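Local atomic coordinates of response regulator protein (Burkholderia pseudomallei, PDB entry 3RQI), a protein that probably serves as the phosphorylation-controlled response regulator of a two-component signalling system, pairing a CheY-like receiver domain with a Fis-type helix-turn-helix DNA-binding region. Residues G26-R29 against A33-Q36; I91-Q96 against D103-K108. All coordinates share one frame; numbering follows the deposited sequence.

Contact 1: G26-R29 against A33-Q36; sequences GLER and AVRQ
The first beta-alpha-beta unit of the CheY-like receiver domain, strand 9-13, helix 17-29 and strand 33-37, closes here, where a turn near the C-terminal end of the helix packs beside the start of an outermost strand of the parallel sheet. V34 does the work from the strand, and its CG2 methyl is the touching branch. With CG1 anti to the backbone N (chi1 -174°), CG2 stands beside that N, on the helix side, and it meets CB of L27 at 3.6 Å. The same methyl also touches E28, with CG2 of V34 3.9 Å from CG of E28, the two side chains crossing at about a right angle. Beyond CB, L27 turns into the core, where its side chain also packs on F10 and V12 of strand 9-13 and on V112 and L116 of helix 112-118. The closest pair of CA atoms, those of E28 and A33, is 6.0 Å apart, and no direct hydrogen bond joins helix to strand. On the outer side the contact turns polar. The E28 chain runs extended past CG (chi2 157°), which brings OE2 beside V34, within reach of a water. This water bridges the gap: it donates to OE2 of E28 at 2.9 Å and accepts from the backbone N of V34, also at 2.9 Å.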
loop_
_atom_site.group_PDB
_atom_site.type_symbol
_atom_site.label_atom_id
_atom_site.label_comp_id
_atom_site.label_asym_id
_atom_site.label_seq_id
_atom_site.Cartn_x
_atom_site.Cartn_y
_atom_site.Cartn_z
ATOM N N GLY A 26 -4.030 -5.405 26.206
ATOM C CA GLY A 26 -3.237 -4.155 26.140
ATOM C C GLY A 26 -4.116 -2.910 25.960
ATOM O O GLY A 26 -3.890 -1.869 26.591
ATOM N N LEU A 27 -5.146 -3.031 25.137
ATOM C CA LEU A 27 -6.103 -1.929 24.973
ATOM C C LEU A 27 -6.905 -1.666 26.257
ATOM O O LEU A 27 -7.129 -0.500 26.635
ATOM C CB LEU A 27 -7.049 -2.243 23.818
ATOM C CG LEU A 27 -6.396 -2.149 22.432
ATOM C CD1 LEU A 27 -7.280 -2.858 21.384
ATOM C CD2 LEU A 27 -6.073 -0.723 21.993
ATOM N N GLU A 28 -7.337 -2.731 26.928
ATOM C CA GLU A 28 -8.095 -2.595 28.180
ATOM C C GLU A 28 -7.256 -1.868 29.233
ATOM O O GLU A 28 -7.775 -1.016 29.940
ATOM C CB GLU A 28 -8.578 -3.942 28.713
ATOM C CG GLU A 28 -9.650 -4.557 27.882
ATOM C CD GLU A 28 -9.758 -6.070 28.042
ATOM O OE1 GLU A 28 -8.933 -6.704 28.748
ATOM O OE2 GLU A 28 -10.675 -6.645 27.425
ATOM N N ARG A 29 -5.959 -2.161 29.304
ATOM C CA ARG A 29 -5.088 -1.468 30.276
ATOM C C ARG A 29 -5.005 0.027 29.980
ATOM O O ARG A 29 -4.656 0.816 30.860
ATOM C CB ARG A 29 -3.668 -2.058 30.308
ATOM C CG ARG A 29 -3.576 -3.471 30.895
ATOM C CD ARG A 29 -2.117 -3.888 31.179
ATOM N NE ARG A 29 -1.339 -4.169 29.966
ATOM C CZ ARG A 29 -1.341 -5.328 29.300
ATOM N NH1 ARG A 29 -2.086 -6.353 29.707
ATOM N NH2 ARG A 29 -0.591 -5.462 28.217
ATOM N N ALA A 33 -12.772 -0.473 26.026
ATOM C CA ALA A 33 -13.655 -1.596 26.282
ATOM C C ALA A 33 -13.613 -2.381 24.973
ATOM O O ALA A 33 -14.026 -1.847 23.951
ATOM C CB ALA A 33 -15.061 -1.094 26.534
ATOM N N VAL A 34 -13.142 -3.630 25.006
ATOM C CA VAL A 34 -12.833 -4.385 23.764
ATOM C C VAL A 34 -13.735 -5.599 23.573
ATOM O O VAL A 34 -13.984 -6.371 24.534
ATOM C CB VAL A 34 -11.347 -4.882 23.784
ATOM C CG1 VAL A 34 -10.931 -5.549 22.472
ATOM C CG2 VAL A 34 -10.380 -3.708 24.100
ATOM N N ARG A 35 -14.251 -5.743 22.357
ATOM C CA ARG A 35 -14.920 -6.984 21.915
ATOM C C ARG A 35 -14.066 -7.609 20.831
ATOM O O ARG A 35 -13.370 -6.896 20.092
ATOM C CB ARG A 35 -16.324 -6.689 21.373
ATOM C CG ARG A 35 -17.248 -6.049 22.409
ATOM C CD ARG A 35 -17.495 -7.021 23.570
ATOM N NE ARG A 35 -18.405 -8.074 23.135
ATOM C CZ ARG A 35 -19.703 -8.124 23.455
ATOM N NH1 ARG A 35 -20.227 -7.216 24.265
ATOM N NH2 ARG A 35 -20.470 -9.112 23.001
ATOM N N GLN A 36 -14.105 -8.949 20.744
ATOM C CA GLN A 36 -13.332 -9.678 19.742
ATOM C C GLN A 36 -14.304 -10.462 18.827
ATOM O O GLN A 36 -15.313 -11.021 19.293
ATOM C CB GLN A 36 -12.410 -10.704 20.419
ATOM C CG GLN A 36 -11.331 -10.144 21.341
ATOM C CD GLN A 36 -10.556 -11.298 21.975
ATOM O OE1 GLN A 36 -10.222 -12.285 21.305
ATOM N NE2 GLN A 36 -10.356 -11.222 23.281
HETATM O O HOH W 1 -12.792 -4.683 27.684
#

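Contact 2: I91-Q96 against D103-K108; sequences IATAVQ and DNYLAK. With SO4 (sulfate ion), chain E.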
loop_
_atom_site.group_PDB
_atom_site.type_symbol
_atom_site.label_atom_id
_atom_site.label_comp_id
_atom_site.label_asym_id
_atom_site.label_seq_id
_atom_site.Cartn_x
_atom_site.Cartn_y
_atom_site.Cartn_z
ATOM N N ILE A 91 1.146 -3.894 -0.968
ATOM C CA ILE A 91 0.570 -2.671 -1.579
ATOM C C ILE A 91 -0.796 -2.936 -2.171
ATOM O O ILE A 91 -1.711 -2.106 -1.996
ATOM C CB ILE A 91 1.552 -2.089 -2.604
ATOM C CG1 ILE A 91 2.777 -1.620 -1.813
ATOM C CG2 ILE A 91 0.895 -0.981 -3.413
ATOM C CD1 ILE A 91 3.921 -1.076 -2.663
ATOM N N ALA A 92 -0.973 -4.057 -2.876
ATOM C CA ALA A 92 -2.250 -4.276 -3.516
ATOM C C ALA A 92 -3.420 -4.341 -2.529
ATOM O O ALA A 92 -4.477 -3.737 -2.779
ATOM C CB ALA A 92 -2.213 -5.545 -4.413
ATOM N N THR A 93 -3.240 -5.043 -1.419
ATOM C CA THR A 93 -4.348 -5.085 -0.448
ATOM C C THR A 93 -4.563 -3.759 0.268
ATOM O O THR A 93 -5.687 -3.446 0.660
ATOM C CB THR A 93 -4.179 -6.223 0.540
ATOM O OG1 THR A 93 -2.902 -6.116 1.170
ATOM C CG2 THR A 93 -4.299 -7.532 -0.164
ATOM N N ALA A 94 -3.498 -2.972 0.425
ATOM C CA ALA A 94 -3.627 -1.654 1.067
ATOM C C ALA A 94 -4.443 -0.717 0.159
ATOM O O ALA A 94 -5.349 -0.070 0.620
ATOM C CB ALA A 94 -2.235 -1.096 1.379
ATOM N N VAL A 95 -4.127 -0.701 -1.141
ATOM C CA VAL A 95 -4.913 0.078 -2.124
ATOM C C VAL A 95 -6.396 -0.320 -2.006
ATOM O O VAL A 95 -7.237 0.584 -1.842
ATOM C CB VAL A 95 -4.374 -0.168 -3.571
ATOM C CG1 VAL A 95 -5.340 0.391 -4.633
ATOM C CG2 VAL A 95 -2.971 0.451 -3.765
ATOM N N GLN A 96 -6.737 -1.627 -2.084
ATOM C CA GLN A 96 -8.139 -2.014 -2.089
ATOM C C GLN A 96 -8.805 -1.735 -0.738
ATOM O O GLN A 96 -9.964 -1.309 -0.698
ATOM C CB GLN A 96 -8.303 -3.477 -2.505
ATOM C CG GLN A 96 -9.767 -3.869 -2.804
ATOM C CD GLN A 96 -10.313 -3.007 -3.940
ATOM O OE1 GLN A 96 -9.640 -2.818 -4.960
ATOM N NE2 GLN A 96 -11.517 -2.465 -3.757
ATOM N N ASP A 103 -9.508 3.431 7.067
ATOM C CA ASP A 103 -8.786 4.663 7.336
ATOM C C ASP A 103 -7.258 4.524 7.304
ATOM O O ASP A 103 -6.561 5.503 7.056
ATOM C CB ASP A 103 -9.234 5.287 8.680
ATOM C CG ASP A 103 -10.695 5.609 8.695
ATOM O OD1 ASP A 103 -11.093 6.566 7.984
ATOM O OD2 ASP A 103 -11.452 4.898 9.372
ATOM N N ASN A 104 -6.729 3.328 7.594
ATOM C CA ASN A 104 -5.283 3.142 7.587
ATOM C C ASN A 104 -4.953 1.664 7.529
ATOM O O ASN A 104 -5.860 0.801 7.540
ATOM C CB ASN A 104 -4.635 3.793 8.837
ATOM C CG ASN A 104 -3.229 4.267 8.585
ATOM O OD1 ASN A 104 -2.638 4.017 7.507
ATOM N ND2 ASN A 104 -2.661 4.958 9.585
ATOM N N TYR A 105 -3.659 1.355 7.467
ATOM C CA TYR A 105 -3.260 -0.034 7.231
ATOM C C TYR A 105 -1.897 -0.185 7.861
ATOM O O TYR A 105 -1.022 0.655 7.656
ATOM C CB TYR A 105 -3.220 -0.256 5.712
ATOM C CG TYR A 105 -2.839 -1.639 5.157
ATOM C CD1 TYR A 105 -3.779 -2.375 4.425
ATOM C CD2 TYR A 105 -1.535 -2.168 5.337
ATOM C CE1 TYR A 105 -3.449 -3.604 3.843
ATOM C CE2 TYR A 105 -1.191 -3.395 4.779
ATOM C CZ TYR A 105 -2.148 -4.095 4.027
ATOM O OH TYR A 105 -1.808 -5.290 3.474
ATOM N N LEU A 106 -1.736 -1.210 8.694
ATOM C CA LEU A 106 -0.450 -1.492 9.368
ATOM C C LEU A 106 -0.063 -2.955 9.267
ATOM O O LEU A 106 -0.909 -3.863 9.378
ATOM C CB LEU A 106 -0.555 -1.165 10.850
ATOM C CG LEU A 106 -0.356 0.239 11.406
ATOM C CD1 LEU A 106 -0.222 0.018 12.931
ATOM C CD2 LEU A 106 0.885 0.900 10.818
ATOM N N ALA A 107 1.228 -3.180 9.002
ATOM C CA ALA A 107 1.786 -4.537 9.091
ATOM C C ALA A 107 1.993 -4.996 10.529
ATOM O O ALA A 107 2.492 -4.223 11.381
ATOM C CB ALA A 107 3.117 -4.605 8.328
ATOM N N LYS A 108 1.598 -6.247 10.810
ATOM C CA LYS A 108 2.068 -6.944 12.004
ATOM C C LYS A 108 3.585 -7.255 11.847
ATOM O O LYS A 108 4.072 -7.477 10.721
ATOM C CB LYS A 108 1.318 -8.258 12.254
ATOM C CG LYS A 108 -0.182 -8.150 12.489
ATOM C CD LYS A 108 -0.773 -9.549 12.638
ATOM C CE LYS A 108 -2.299 -9.487 12.874
ATOM N NZ LYS A 108 -2.842 -10.848 12.631
HETATM S S SO4 E . 4.238 -5.989 -2.085
HETATM O O1 SO4 E . 3.964 -6.430 -0.689
HETATM O O2 SO4 E . 3.124 -5.254 -2.602
HETATM O O3 SO4 E . 4.285 -7.176 -2.937
HETATM O O4 SO4 E . 5.497 -5.233 -2.016
#
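Y105 reaches from its strand to helix 91-100 and touches it twice, by a ring face and by its hydroxyl. The tight part is A94 against the ring: its CB sits over the centre of one face, 3.7 Å from the centroid and 13° off the normal, a CH-pi contact. CA of A94 lies over the same face, off toward its rim, 3.4 Å from CE1 of Y105. At the far end OH of Y105 and OG1 of T93 share a hydrogen bond of 2.7 Å, the threonine oxygen lying near the ring plane. T93 holds OG1 between its backbone N and carbonyl carbon (chi1 55°), turned to the tyrosine. S90 adds a second bond to each oxygen, its OG to T93 and its N to Y105, so both buried hydroxyls are gripped from just before I91. This is the second half of a beta-alpha-beta unit, strand 81-86, helix 91-100 and strand 104-107, in the receiver domain. By contrast I91, partly exposed, points away from the strand and does not touch it; Y105 of the second subunit packs on it instead. Its backbone N donates to O2 of a sulfate ion, probably from the crystallisation liquor, at 2.9 Å, with an N-H...O angle of 149°.

In the fold
Both contacts tie a helix to the parallel strand that follows it, at opposite borders of one five-stranded receiver sheet: strand 33-37 is outermost on one side and strand 104-107 on the other. Their centres are about 23 Å apart. Contact 1 lies far from the middle of the chain and is only partly buried, so its chemistry runs from methyl packing inward to a water bridge outward. Contact 2 is buried near the chain's centre and uses an aromatic face and direct hydroxyl bonding instead. It also lies nearer the phosphorylation site: K108, just past its strand, hydrogen-bonds the aspartyl phosphate at position 58. The second subunit packs against contact 2, whereas neither segment of contact 1 touches that subunit.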